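Local coordinates for Serine/threonine-protein phosphatase 2A regulatory subunit B'' subunit alpha (Homo sapiens, PDB 4I5J), which binds calcium through an EF-hand and, as a regulatory subunit of protein phosphatase 2A, might modulate the substrate selectivity, activity and localization of the catalytic enzyme, at residues E193-C198 with T269-E274; M199-D204 with M209-Y214; Y214-Q219 with L231-L236; R255-K258 with M262-I265. All coordinates share one frame; numbering follows the deposited sequence.

Contact 1: E193-C198 with T269-E274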
loop_
_atom_site.group_PDB
_atom_site.type_symbol
_atom_site.label_atom_id
_atom_site.label_comp_id
_atom_site.label_asym_id
_atom_site.label_seq_id
_atom_site.Cartn_x
_atom_site.Cartn_y
_atom_site.Cartn_z
ATOM N N GLU A 193 -3.119 7.540 0.045
ATOM C CA GLU A 193 -3.045 7.895 1.458
ATOM C C GLU A 193 -1.691 7.500 2.030
ATOM O O GLU A 193 -1.087 8.242 2.818
ATOM C CB GLU A 193 -4.156 7.221 2.260
ATOM C CG GLU A 193 -3.979 7.460 3.737
ATOM C CD GLU A 193 -5.256 7.271 4.506
ATOM O OE1 GLU A 193 -6.274 6.930 3.862
ATOM O OE2 GLU A 193 -5.230 7.454 5.747
ATOM N N TYR A 194 -1.209 6.338 1.593
ATOM C CA TYR A 194 0.070 5.793 2.038
ATOM C C TYR A 194 1.193 6.802 1.752
ATOM O O TYR A 194 1.984 7.125 2.643
ATOM C CB TYR A 194 0.321 4.458 1.324
ATOM C CG TYR A 194 1.566 3.689 1.716
ATOM C CD1 TYR A 194 1.488 2.609 2.582
ATOM C CD2 TYR A 194 2.808 4.015 1.185
ATOM C CE1 TYR A 194 2.612 1.877 2.923
ATOM C CE2 TYR A 194 3.948 3.284 1.518
ATOM C CZ TYR A 194 3.836 2.220 2.397
ATOM O OH TYR A 194 4.949 1.483 2.755
ATOM N N TRP A 195 1.262 7.311 0.523
ATOM C CA TRP A 195 2.309 8.282 0.185
ATOM C C TRP A 195 2.050 9.633 0.826
ATOM O O TRP A 195 2.990 10.360 1.147
ATOM C CB TRP A 195 2.501 8.413 -1.322
ATOM C CG TRP A 195 2.900 7.115 -1.892
ATOM C CD1 TRP A 195 2.174 6.335 -2.742
ATOM C CD2 TRP A 195 4.096 6.384 -1.592
ATOM N NE1 TRP A 195 2.853 5.168 -3.000
ATOM C CE2 TRP A 195 4.035 5.175 -2.310
ATOM C CE3 TRP A 195 5.211 6.639 -0.790
ATOM C CZ2 TRP A 195 5.063 4.224 -2.267
ATOM C CZ3 TRP A 195 6.228 5.697 -0.735
ATOM C CH2 TRP A 195 6.148 4.504 -1.473
ATOM N N PHE A 196 0.779 9.958 1.041
ATOM C CA PHE A 196 0.452 11.203 1.728
ATOM C C PHE A 196 0.977 11.161 3.159
ATOM O O PHE A 196 1.574 12.121 3.620
ATOM C CB PHE A 196 -1.046 11.467 1.733
ATOM C CG PHE A 196 -1.411 12.788 2.343
ATOM C CD1 PHE A 196 -1.576 13.911 1.540
ATOM C CD2 PHE A 196 -1.571 12.916 3.719
ATOM C CE1 PHE A 196 -1.899 15.140 2.091
ATOM C CE2 PHE A 196 -1.881 14.151 4.285
ATOM C CZ PHE A 196 -2.051 15.261 3.476
ATOM N N ARG A 197 0.756 10.052 3.868
ATOM C CA ARG A 197 1.248 9.938 5.241
ATOM C C ARG A 197 2.776 10.007 5.288
ATOM O O ARG A 197 3.366 10.470 6.275
ATOM C CB ARG A 197 0.815 8.594 5.827
ATOM C CG ARG A 197 -0.585 8.571 6.356
ATOM C CD ARG A 197 -1.120 7.146 6.427
ATOM N NE ARG A 197 -2.414 7.157 7.090
ATOM C CZ ARG A 197 -2.625 6.663 8.302
ATOM N NH1 ARG A 197 -1.627 6.084 8.971
ATOM N NH2 ARG A 197 -3.841 6.724 8.827
ATOM N N CYS A 198 3.432 9.498 4.241
ATOM C CA CYS A 198 4.896 9.581 4.214
ATOM C C CYS A 198 5.356 11.020 3.981
ATOM O O CYS A 198 6.323 11.466 4.592
ATOM C CB CYS A 198 5.491 8.681 3.137
ATOM S SG CYS A 198 5.308 6.947 3.489
ATOM N N THR A 269 7.148 13.230 -8.795
ATOM C CA THR A 269 7.868 14.478 -8.888
ATOM C C THR A 269 8.670 14.722 -7.613
ATOM O O THR A 269 9.769 15.245 -7.674
ATOM C CB THR A 269 6.873 15.622 -9.136
ATOM O OG1 THR A 269 6.202 15.400 -10.384
ATOM C CG2 THR A 269 7.561 16.964 -9.166
ATOM N N PHE A 270 8.140 14.314 -6.460
ATOM C CA PHE A 270 8.832 14.536 -5.179
ATOM C C PHE A 270 9.723 13.425 -4.651
ATOM O O PHE A 270 10.567 13.676 -3.775
ATOM C CB PHE A 270 7.852 14.972 -4.087
ATOM C CG PHE A 270 7.318 16.355 -4.299
ATOM C CD1 PHE A 270 6.012 16.559 -4.724
ATOM C CD2 PHE A 270 8.147 17.457 -4.127
ATOM C CE1 PHE A 270 5.538 17.838 -4.944
ATOM C CE2 PHE A 270 7.688 18.733 -4.358
ATOM C CZ PHE A 270 6.379 18.931 -4.761
ATOM N N PHE A 271 9.551 12.198 -5.140
ATOM C CA PHE A 271 10.369 11.122 -4.589
ATOM C C PHE A 271 10.646 9.904 -5.475
ATOM O O PHE A 271 11.201 8.919 -4.996
ATOM C CB PHE A 271 9.869 10.698 -3.201
ATOM C CG PHE A 271 8.465 10.153 -3.185
ATOM C CD1 PHE A 271 8.203 8.867 -3.636
ATOM C CD2 PHE A 271 7.421 10.902 -2.673
ATOM C CE1 PHE A 271 6.925 8.354 -3.604
ATOM C CE2 PHE A 271 6.140 10.396 -2.641
ATOM C CZ PHE A 271 5.892 9.115 -3.110
ATOM N N ASN A 272 10.281 9.973 -6.755
ATOM C CA ASN A 272 10.666 8.940 -7.732
ATOM C C ASN A 272 11.332 9.627 -8.934
ATOM O O ASN A 272 10.688 9.899 -9.954
ATOM C CB ASN A 272 9.459 8.072 -8.144
ATOM C CG ASN A 272 9.860 6.806 -8.929
ATOM O OD1 ASN A 272 10.728 6.840 -9.804
ATOM N ND2 ASN A 272 9.204 5.689 -8.619
ATOM N N LEU A 273 12.620 9.935 -8.783
ATOM C CA LEU A 273 13.358 10.759 -9.752
ATOM C C LEU A 273 13.295 10.180 -11.147
ATOM O O LEU A 273 13.180 10.918 -12.116
ATOM C CB LEU A 273 14.827 10.893 -9.335
ATOM C CG LEU A 273 15.752 11.810 -10.149
ATOM C CD1 LEU A 273 15.204 13.235 -10.192
ATOM C CD2 LEU A 273 17.174 11.799 -9.571
ATOM N N GLU A 274 13.384 8.853 -11.231
ATOM C CA GLU A 274 13.320 8.116 -12.489
ATOM C C GLU A 274 11.988 8.300 -13.202
ATOM O O GLU A 274 11.951 8.626 -14.385
ATOM C CB GLU A 274 13.536 6.618 -12.236
ATOM C CG GLU A 274 14.985 6.180 -12.057
ATOM C CD GLU A 274 15.116 4.660 -11.977
ATOM O OE1 GLU A 274 14.314 4.035 -11.248
ATOM O OE2 GLU A 274 16.011 4.091 -12.650
#
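Trp195 and Phe271 make this contact between helix 189-199 and the C-terminal part of helix 263-271. The aromatic packing comes first. The outer end of the Phe271 ring lies over one face of the Trp195 indole, toward its rim. The closest pair is Trp195 CE3 and Phe271 CZ, at 3.5 Å. Phe271 CE1 follows, 3.7 Å from Trp195 CE3. The ring planes are inclined at 38° and the centroids of the indole six-membered ring and the Phe271 ring are 4.9 Å apart, so the rings meet obliquely. On the opposite indole face sits Tyr194, with CD2 over the centre, so the indole is held between two aromatic side chains. Phe271 CG sits between the backbone N and the carbonyl carbon (chi1 62°), and the ring extends to the indole.

The polar contacts lie elsewhere. Trp195 NE1 donates to Ser182 O of helix 173-184, which, with the packing on its two faces, limits how the indole can turn. On helix 189-199 itself, Arg197 NE forms a salt bridge with Glu193 OE2 at 3.1 Å.

An alanine in place of Trp195 would probably take the indole face from Phe271 and Tyr194 and the NE1 donor from Ser182 O, opening a gap between the helices. The arrangement is an aromatic core contact between helices, joining the first helix of the calcium-binding EF-hand to the C-terminal helices of the chain.

Contact 2: M199-D204 with M209-Y214. With CA (calcium ion), chain B.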
loop_
_atom_site.group_PDB
_atom_site.type_symbol
_atom_site.label_atom_id
_atom_site.label_comp_id
_atom_site.label_asym_id
_atom_site.label_seq_id
_atom_site.Cartn_x
_atom_site.Cartn_y
_atom_site.Cartn_z
ATOM N N MET A 199 4.662 11.740 3.104
ATOM C CA MET A 199 5.015 13.136 2.820
ATOM C C MET A 199 4.602 14.097 3.921
ATOM O O MET A 199 5.219 15.154 4.092
ATOM C CB MET A 199 4.434 13.600 1.486
ATOM C CG MET A 199 5.087 12.910 0.288
ATOM S SD MET A 199 4.703 13.734 -1.275
ATOM C CE MET A 199 5.602 15.280 -1.005
ATOM N N ASP A 200 3.570 13.739 4.677
ATOM C CA ASP A 200 3.128 14.600 5.769
ATOM C C ASP A 200 4.076 14.463 6.954
ATOM O O ASP A 200 3.719 13.882 7.977
ATOM C CB ASP A 200 1.693 14.257 6.181
ATOM C CG ASP A 200 1.121 15.244 7.181
ATOM O OD1 ASP A 200 1.758 16.280 7.429
ATOM O OD2 ASP A 200 0.030 14.985 7.724
ATOM N N VAL A 201 5.283 15.001 6.806
ATOM C CA VAL A 201 6.324 14.824 7.811
ATOM C C VAL A 201 5.862 15.104 9.243
ATOM O O VAL A 201 6.071 14.278 10.131
ATOM C CB VAL A 201 7.538 15.693 7.509
ATOM C CG1 VAL A 201 8.591 15.552 8.624
ATOM C CG2 VAL A 201 8.122 15.338 6.151
ATOM N N ASP A 202 5.226 16.252 9.469
ATOM C CA ASP A 202 4.830 16.634 10.830
ATOM C C ASP A 202 3.491 16.023 11.238
ATOM O O ASP A 202 3.034 16.201 12.359
ATOM C CB ASP A 202 4.807 18.165 11.002
ATOM C CG ASP A 202 3.799 18.859 10.080
ATOM O OD1 ASP A 202 2.905 18.186 9.533
ATOM O OD2 ASP A 202 3.906 20.092 9.884
ATOM N N GLY A 203 2.841 15.350 10.299
ATOM C CA GLY A 203 1.598 14.649 10.583
ATOM C C GLY A 203 0.373 15.495 10.898
ATOM O O GLY A 203 -0.572 15.003 11.521
ATOM N N ASP A 204 0.354 16.750 10.454
ATOM C CA ASP A 204 -0.785 17.623 10.740
ATOM C C ASP A 204 -1.943 17.487 9.757
ATOM O O ASP A 204 -2.923 18.210 9.852
ATOM C CB ASP A 204 -0.352 19.100 10.847
ATOM C CG ASP A 204 0.218 19.656 9.539
ATOM O OD1 ASP A 204 0.356 18.889 8.543
ATOM O OD2 ASP A 204 0.555 20.867 9.520
ATOM N N MET A 209 4.481 23.758 2.210
ATOM C CA MET A 209 5.446 23.966 1.140
ATOM C C MET A 209 6.846 23.593 1.583
ATOM O O MET A 209 7.699 23.262 0.752
ATOM C CB MET A 209 5.421 25.408 0.640
ATOM C CG MET A 209 4.131 25.776 -0.049
ATOM S SD MET A 209 4.147 27.544 -0.460
ATOM C CE MET A 209 2.490 27.778 -1.133
ATOM N N TYR A 210 7.094 23.640 2.887
ATOM C CA TYR A 210 8.409 23.265 3.378
ATOM C C TYR A 210 8.558 21.748 3.481
ATOM O O TYR A 210 9.672 21.239 3.458
ATOM C CB TYR A 210 8.753 23.964 4.696
ATOM C CG TYR A 210 7.696 23.875 5.765
ATOM C CD1 TYR A 210 7.732 22.856 6.709
ATOM C CD2 TYR A 210 6.681 24.828 5.855
ATOM C CE1 TYR A 210 6.788 22.766 7.684
ATOM C CE2 TYR A 210 5.715 24.745 6.847
ATOM C CZ TYR A 210 5.779 23.716 7.758
ATOM O OH TYR A 210 4.836 23.604 8.752
ATOM N N GLU A 211 7.445 21.028 3.593
ATOM C CA GLU A 211 7.509 19.564 3.511
ATOM C C GLU A 211 7.783 19.184 2.062
ATOM O O GLU A 211 8.627 18.333 1.787
ATOM C CB GLU A 211 6.232 18.916 4.049
ATOM C CG GLU A 211 6.161 18.978 5.566
ATOM C CD GLU A 211 4.785 18.670 6.139
ATOM O OE1 GLU A 211 3.772 18.860 5.432
ATOM O OE2 GLU A 211 4.718 18.266 7.327
ATOM N N LEU A 212 7.095 19.839 1.132
ATOM C CA LEU A 212 7.410 19.660 -0.277
ATOM C C LEU A 212 8.897 19.935 -0.604
ATOM O O LEU A 212 9.536 19.159 -1.336
ATOM C CB LEU A 212 6.494 20.517 -1.156
ATOM C CG LEU A 212 4.999 20.175 -1.107
ATOM C CD1 LEU A 212 4.217 20.922 -2.178
ATOM C CD2 LEU A 212 4.780 18.712 -1.257
ATOM N N GLU A 213 9.453 21.020 -0.068
ATOM C CA GLU A 213 10.827 21.384 -0.419
ATOM C C GLU A 213 11.817 20.356 0.092
ATOM O O GLU A 213 12.798 20.026 -0.576
ATOM C CB GLU A 213 11.226 22.763 0.124
ATOM C CG GLU A 213 12.576 23.229 -0.456
ATOM C CD GLU A 213 13.147 24.425 0.266
ATOM O OE1 GLU A 213 12.571 24.834 1.302
ATOM O OE2 GLU A 213 14.174 24.952 -0.200
ATOM N N TYR A 214 11.539 19.850 1.283
ATOM C CA TYR A 214 12.392 18.883 1.924
ATOM C C TYR A 214 12.611 17.670 1.007
ATOM O O TYR A 214 13.749 17.242 0.799
ATOM C CB TYR A 214 11.740 18.452 3.224
ATOM C CG TYR A 214 12.375 17.236 3.865
ATOM C CD1 TYR A 214 13.568 17.345 4.570
ATOM C CD2 TYR A 214 11.762 15.993 3.796
ATOM C CE1 TYR A 214 14.135 16.258 5.169
ATOM C CE2 TYR A 214 12.326 14.888 4.397
ATOM C CZ TYR A 214 13.517 15.025 5.074
ATOM O OH TYR A 214 14.088 13.932 5.682
HETATM CA CA CA B . 2.292 18.491 7.309
HETATM O O HOH W 1 5.551 22.064 11.034
HETATM O O HOH W 2 2.697 20.835 7.746
#
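The backbone of 199-204 leaves helix 189-199 at Asp200, makes a type I beta turn from Asp200 to Gly203 and comes closest to helix 209-226 at Val201 and Glu211, whose CA atoms are 6.5 Å apart. Glu211 reaches across with an extended chain beyond CG. Glu211 OE1 and OE2 both bind the calcium ion, each at 2.4 Å from the metal. Asp202 N also donates to Glu211 OE2, at 3.0 Å and nearly straight (172°). Asp200, Asp202 and Asp204 each give the calcium one oxygen, OD1. Water 2 and Val206 O complete seven ligands. This is the canonical EF-hand loop, with the bidentate glutamate supplied by the second helix. Asp202 OD1 has a second role: it accepts from Asp204 N at 3.1 Å, an Asx turn within the metal loop. The other oxygen, Asp202 OD2, accepts from water 1, which also bonds Tyr210 OH, and from water 2. Asp200 OD2 is held by Gly205 N, and Glu211 OE1 by Ser208 N. Away from the metal, Met199 bends at chi3 (68°) and lays its CE against Leu212 CD2, 3.5 Å away. Val201 CG2 approaches the Tyr214 ring obliquely, its nearest atom being Tyr214 CD2 at 4.4 Å.

Contact 3: Y214-Q219 with L231-L236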
loop_
_atom_site.group_PDB
_atom_site.type_symbol
_atom_site.label_atom_id
_atom_site.label_comp_id
_atom_site.label_asym_id
_atom_site.label_seq_id
_atom_site.Cartn_x
_atom_site.Cartn_y
_atom_site.Cartn_z
ATOM N N TYR A 214 11.539 19.850 1.283
ATOM C CA TYR A 214 12.392 18.883 1.924
ATOM C C TYR A 214 12.611 17.670 1.007
ATOM O O TYR A 214 13.749 17.242 0.799
ATOM C CB TYR A 214 11.740 18.452 3.224
ATOM C CG TYR A 214 12.375 17.236 3.865
ATOM C CD1 TYR A 214 13.568 17.345 4.570
ATOM C CD2 TYR A 214 11.762 15.993 3.796
ATOM C CE1 TYR A 214 14.135 16.258 5.169
ATOM C CE2 TYR A 214 12.326 14.888 4.397
ATOM C CZ TYR A 214 13.517 15.025 5.074
ATOM O OH TYR A 214 14.088 13.932 5.682
ATOM N N PHE A 215 11.531 17.141 0.437
ATOM C CA PHE A 215 11.671 16.025 -0.497
ATOM C C PHE A 215 12.300 16.480 -1.790
ATOM O O PHE A 215 13.147 15.779 -2.358
ATOM C CB PHE A 215 10.322 15.350 -0.769
ATOM C CG PHE A 215 9.731 14.736 0.442
ATOM C CD1 PHE A 215 10.240 13.552 0.947
ATOM C CD2 PHE A 215 8.681 15.348 1.099
ATOM C CE1 PHE A 215 9.714 12.997 2.095
ATOM C CE2 PHE A 215 8.147 14.792 2.244
ATOM C CZ PHE A 215 8.661 13.629 2.748
ATOM N N TYR A 216 11.891 17.647 -2.273
ATOM C CA TYR A 216 12.382 18.101 -3.578
ATOM C C TYR A 216 13.875 18.438 -3.556
ATOM O O TYR A 216 14.571 18.275 -4.553
ATOM C CB TYR A 216 11.545 19.246 -4.153
ATOM C CG TYR A 216 11.974 19.641 -5.562
ATOM C CD1 TYR A 216 11.843 18.758 -6.629
ATOM C CD2 TYR A 216 12.540 20.877 -5.814
ATOM C CE1 TYR A 216 12.252 19.114 -7.913
ATOM C CE2 TYR A 216 12.946 21.242 -7.094
ATOM C CZ TYR A 216 12.803 20.358 -8.135
ATOM O OH TYR A 216 13.212 20.726 -9.403
ATOM N N GLU A 217 14.365 18.877 -2.404
ATOM C CA GLU A 217 15.761 19.266 -2.255
ATOM C C GLU A 217 16.711 18.067 -2.302
ATOM O O GLU A 217 17.870 18.212 -2.672
ATOM C CB GLU A 217 15.936 20.071 -0.955
ATOM C CG GLU A 217 17.109 21.071 -0.944
ATOM C CD GLU A 217 18.233 20.576 -0.051
ATOM O OE1 GLU A 217 17.988 19.620 0.740
ATOM O OE2 GLU A 217 19.350 21.129 -0.147
ATOM N N GLU A 218 16.229 16.878 -1.942
ATOM C CA GLU A 218 17.042 15.676 -2.146
ATOM C C GLU A 218 17.095 15.323 -3.618
ATOM O O GLU A 218 18.160 14.996 -4.122
ATOM C CB GLU A 218 16.554 14.465 -1.340
ATOM C CG GLU A 218 17.512 13.273 -1.420
ATOM C CD GLU A 218 16.862 11.956 -1.031
ATOM O OE1 GLU A 218 15.691 11.976 -0.605
ATOM O OE2 GLU A 218 17.518 10.899 -1.153
ATOM N N GLN A 219 15.958 15.391 -4.310
ATOM C CA GLN A 219 15.946 15.170 -5.758
ATOM C C GLN A 219 16.876 16.206 -6.393
ATOM O O GLN A 219 17.504 15.950 -7.427
ATOM C CB GLN A 219 14.538 15.356 -6.339
ATOM C CG GLN A 219 13.427 14.613 -5.640
ATOM C CD GLN A 219 13.318 13.167 -6.098
ATOM O OE1 GLN A 219 14.010 12.290 -5.574
ATOM N NE2 GLN A 219 12.436 12.907 -7.076
ATOM N N LEU A 231 15.348 22.063 -11.900
ATOM C CA LEU A 231 14.378 23.154 -11.939
ATOM C C LEU A 231 14.168 23.733 -10.529
ATOM O O LEU A 231 13.898 22.990 -9.591
ATOM C CB LEU A 231 13.061 22.629 -12.511
ATOM C CG LEU A 231 11.983 23.595 -12.983
ATOM C CD1 LEU A 231 12.546 24.564 -14.017
ATOM C CD2 LEU A 231 10.827 22.799 -13.568
ATOM N N PRO A 232 14.313 25.062 -10.374
ATOM C CA PRO A 232 14.204 25.697 -9.049
ATOM C C PRO A 232 12.881 25.387 -8.334
ATOM O O PRO A 232 11.837 25.257 -8.992
ATOM C CB PRO A 232 14.319 27.200 -9.362
ATOM C CG PRO A 232 14.030 27.319 -10.824
ATOM C CD PRO A 232 14.523 26.055 -11.443
ATOM N N PHE A 233 12.939 25.274 -7.008
ATOM C CA PHE A 233 11.788 24.856 -6.213
ATOM C C PHE A 233 10.546 25.644 -6.570
ATOM O O PHE A 233 9.450 25.097 -6.687
ATOM C CB PHE A 233 12.084 24.992 -4.716
ATOM C CG PHE A 233 10.930 24.590 -3.834
ATOM C CD1 PHE A 233 10.296 23.371 -4.018
ATOM C CD2 PHE A 233 10.476 25.430 -2.828
ATOM C CE1 PHE A 233 9.224 22.993 -3.206
ATOM C CE2 PHE A 233 9.416 25.056 -2.019
ATOM C CZ PHE A 233 8.789 23.842 -2.210
ATOM N N HIS A 234 10.759 26.937 -6.777
ATOM C CA HIS A 234 9.717 27.902 -7.057
ATOM C C HIS A 234 8.883 27.540 -8.284
ATOM O O HIS A 234 7.660 27.545 -8.235
ATOM C CB HIS A 234 10.387 29.258 -7.262
ATOM C CG HIS A 234 9.553 30.419 -6.845
ATOM N ND1 HIS A 234 9.016 31.308 -7.749
ATOM C CD2 HIS A 234 9.182 30.856 -5.618
ATOM C CE1 HIS A 234 8.341 32.240 -7.097
ATOM N NE2 HIS A 234 8.425 31.987 -5.803
ATOM N N ASP A 235 9.546 27.254 -9.400
ATOM C CA ASP A 235 8.833 26.907 -10.630
ATOM C C ASP A 235 8.185 25.534 -10.534
ATOM O O ASP A 235 7.080 25.313 -11.045
ATOM C CB ASP A 235 9.770 26.948 -11.840
ATOM C CG ASP A 235 10.211 28.351 -12.181
ATOM O OD1 ASP A 235 9.429 29.076 -12.835
ATOM O OD2 ASP A 235 11.333 28.728 -11.783
ATOM N N LEU A 236 8.868 24.609 -9.877
ATOM C CA LEU A 236 8.311 23.261 -9.736
ATOM C C LEU A 236 7.052 23.286 -8.887
ATOM O O LEU A 236 6.047 22.668 -9.235
ATOM C CB LEU A 236 9.307 22.312 -9.110
ATOM C CG LEU A 236 8.601 20.971 -8.887
ATOM C CD1 LEU A 236 9.040 19.968 -9.923
ATOM C CD2 LEU A 236 8.819 20.503 -7.471
#
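Tyr216 reaches from helix 209-226 to the start of helix 233-244. Its CB carries CG anti to the backbone N (chi1 -175°), which sends the ring across to the second helix. At CG and CD1 the ring meets Leu236, whose CD2 is 3.6 Å from Tyr216 CD1. That methyl sits squarely over the ring, 3.7 Å from the centroid and 14° off the normal, a CH-pi contact. On the other side of the ring's long axis, Tyr216 CD2 meets the edge of the Phe233 ring, with Phe233 CD1 3.8 Å away. Further out, CE1 touches Leu236 CD1, and CE2 lies near Phe233 CA. The tip, OH, donates to Leu231 O, which lies at the ring edge near its plane. The modelled distance from Tyr216 OH to Leu231 O, 2.4 Å, is shorter than a normal hydrogen bond, and its exact geometry is doubtful. Phe270 of helix 263-271 also packs on Tyr216.

With an alanine at Leu236, the methyl over the tyrosine face would be gone, and the ring would probably be freer to tilt. The contact is thus mostly apolar with one polar end: the ring is packed by Leu236 and Phe233, and its hydroxyl meets the backbone just before helix 233-244.

Contact 4: R255-K258 with M262-I265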
loop_
_atom_site.group_PDB
_atom_site.type_symbol
_atom_site.label_atom_id
_atom_site.label_comp_id
_atom_site.label_asym_id
_atom_site.label_seq_id
_atom_site.Cartn_x
_atom_site.Cartn_y
_atom_site.Cartn_z
ATOM N N ARG A 255 -7.669 14.926 0.438
ATOM C CA ARG A 255 -8.800 15.238 -0.414
ATOM C C ARG A 255 -8.376 15.974 -1.695
ATOM O O ARG A 255 -8.846 15.620 -2.774
ATOM C CB ARG A 255 -9.823 16.060 0.365
ATOM C CG ARG A 255 -11.197 16.117 -0.265
ATOM C CD ARG A 255 -12.162 16.931 0.605
ATOM N NE ARG A 255 -13.555 16.616 0.298
ATOM C CZ ARG A 255 -14.258 17.192 -0.673
ATOM N NH1 ARG A 255 -13.708 18.129 -1.435
ATOM N NH2 ARG A 255 -15.518 16.831 -0.879
ATOM N N ASP A 256 -7.495 16.975 -1.590
ATOM C CA ASP A 256 -7.035 17.698 -2.791
ATOM C C ASP A 256 -6.317 16.741 -3.743
ATOM O O ASP A 256 -6.489 16.803 -4.961
ATOM C CB ASP A 256 -6.065 18.830 -2.453
ATOM C CG ASP A 256 -6.684 19.919 -1.595
ATOM O OD1 ASP A 256 -7.872 20.269 -1.765
ATOM O OD2 ASP A 256 -5.955 20.429 -0.728
ATOM N N LEU A 257 -5.501 15.857 -3.180
ATOM C CA LEU A 257 -4.720 14.934 -4.008
ATOM C C LEU A 257 -5.571 13.833 -4.668
ATOM O O LEU A 257 -5.330 13.493 -5.825
ATOM C CB LEU A 257 -3.509 14.373 -3.239
ATOM C CG LEU A 257 -2.356 15.389 -3.104
ATOM C CD1 LEU A 257 -1.357 15.048 -1.974
ATOM C CD2 LEU A 257 -1.613 15.541 -4.442
ATOM N N LYS A 258 -6.570 13.302 -3.957
ATOM C CA LYS A 258 -7.519 12.360 -4.573
ATOM C C LYS A 258 -8.369 13.067 -5.627
ATOM O O LYS A 258 -8.602 12.524 -6.699
ATOM C CB LYS A 258 -8.447 11.724 -3.532
ATOM C CG LYS A 258 -7.776 10.801 -2.538
ATOM C CD LYS A 258 -8.750 10.365 -1.442
ATOM C CE LYS A 258 -8.168 9.237 -0.604
ATOM N NZ LYS A 258 -9.101 8.755 0.452
ATOM N N MET A 262 -4.424 13.267 -10.223
ATOM C CA MET A 262 -3.048 13.174 -10.721
ATOM C C MET A 262 -2.011 12.947 -9.615
ATOM O O MET A 262 -0.813 13.223 -9.797
ATOM C CB MET A 262 -2.688 14.430 -11.524
ATOM C CG MET A 262 -2.493 14.182 -13.019
ATOM S SD MET A 262 -3.937 13.458 -13.830
ATOM C CE MET A 262 -5.136 14.782 -13.683
ATOM N N ALA A 263 -2.475 12.421 -8.483
ATOM C CA ALA A 263 -1.633 12.252 -7.304
ATOM C C ALA A 263 -0.330 11.528 -7.613
ATOM O O ALA A 263 0.708 11.836 -7.031
ATOM C CB ALA A 263 -2.394 11.528 -6.209
ATOM N N HIS A 264 -0.379 10.578 -8.543
ATOM C CA HIS A 264 0.793 9.769 -8.851
ATOM C C HIS A 264 1.896 10.595 -9.488
ATOM O O HIS A 264 3.082 10.341 -9.264
ATOM C CB HIS A 264 0.425 8.574 -9.745
ATOM C CG HIS A 264 -0.213 8.956 -11.043
ATOM N ND1 HIS A 264 -1.515 9.406 -11.127
ATOM C CD2 HIS A 264 0.261 8.940 -12.310
ATOM C CE1 HIS A 264 -1.809 9.663 -12.388
ATOM N NE2 HIS A 264 -0.747 9.392 -13.126
ATOM N N ILE A 265 1.505 11.583 -10.280
ATOM C CA ILE A 265 2.473 12.476 -10.899
ATOM C C ILE A 265 3.131 13.353 -9.849
ATOM O O ILE A 265 4.361 13.468 -9.808
ATOM C CB ILE A 265 1.817 13.340 -11.968
ATOM C CG1 ILE A 265 1.372 12.452 -13.133
ATOM C CG2 ILE A 265 2.779 14.389 -12.454
ATOM C CD1 ILE A 265 0.755 13.234 -14.274
HETATM O O HOH W 3 -5.166 11.310 -7.703
#
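Leu257 and Ala263 meet across the short turn between helix 254-260 and helix 263-271. Leu257 CA and Ala263 CA are 5.3 Å apart. The Ala263 methyl points toward the first helix and rests on a backbone oxygen, with Ala263 CB 3.6 Å from Leu257 O. The side chains themselves meet more loosely, Leu257 CB lying 4.3 Å from Ala263 CB. Leu257 CG lies anti to the carbonyl carbon (chi1 -76°), and the side chain packs on Phe196 of helix 189-199, Val244 of helix 233-244, and Phe266 and Tyr267 of helix 263-271. Met262 is at the N-cap position, and its CB points away from helix 254-260. Its chi1 (-112°) is not staggered, and the chain bends again at chi2 and chi3. The Met262 side chain touches Leu243 of helix 233-244.

No direct hydrogen bond joins the two segments. Water 3 bridges them instead. It donates to Leu257 O at 2.9 Å and accepts from Ala263 N at 3.0 Å, so it serves both a carbonyl in one helix and an amide at the start of the next. The arrangement is a close junction of two consecutive helices in the C-terminal part of the chain, with a small alanine at the close approach and a water between the backbones.

Helix 189-199 opens contact 1, which closes only at 269-274 and so encloses the other three contacts. Inside that loop they follow in series, and none cross. Contact 2 closes first, round the calcium loop between helices 189-199 and 209-226. Contact 3 starts at Tyr214, which contact 2 shares, and ties helix 209-226 to helix 233-244. Contact 4 closes the turn between helices 254-260 and 263-271. Contact 1 touches all three: Phe270 packs on Met199 and Leu212 of contact 2, Thr269 on Leu236 of contact 3, and Phe196 on Leu257 of contact 4. The C-terminal helices are thereby packed against both EF-hand helices.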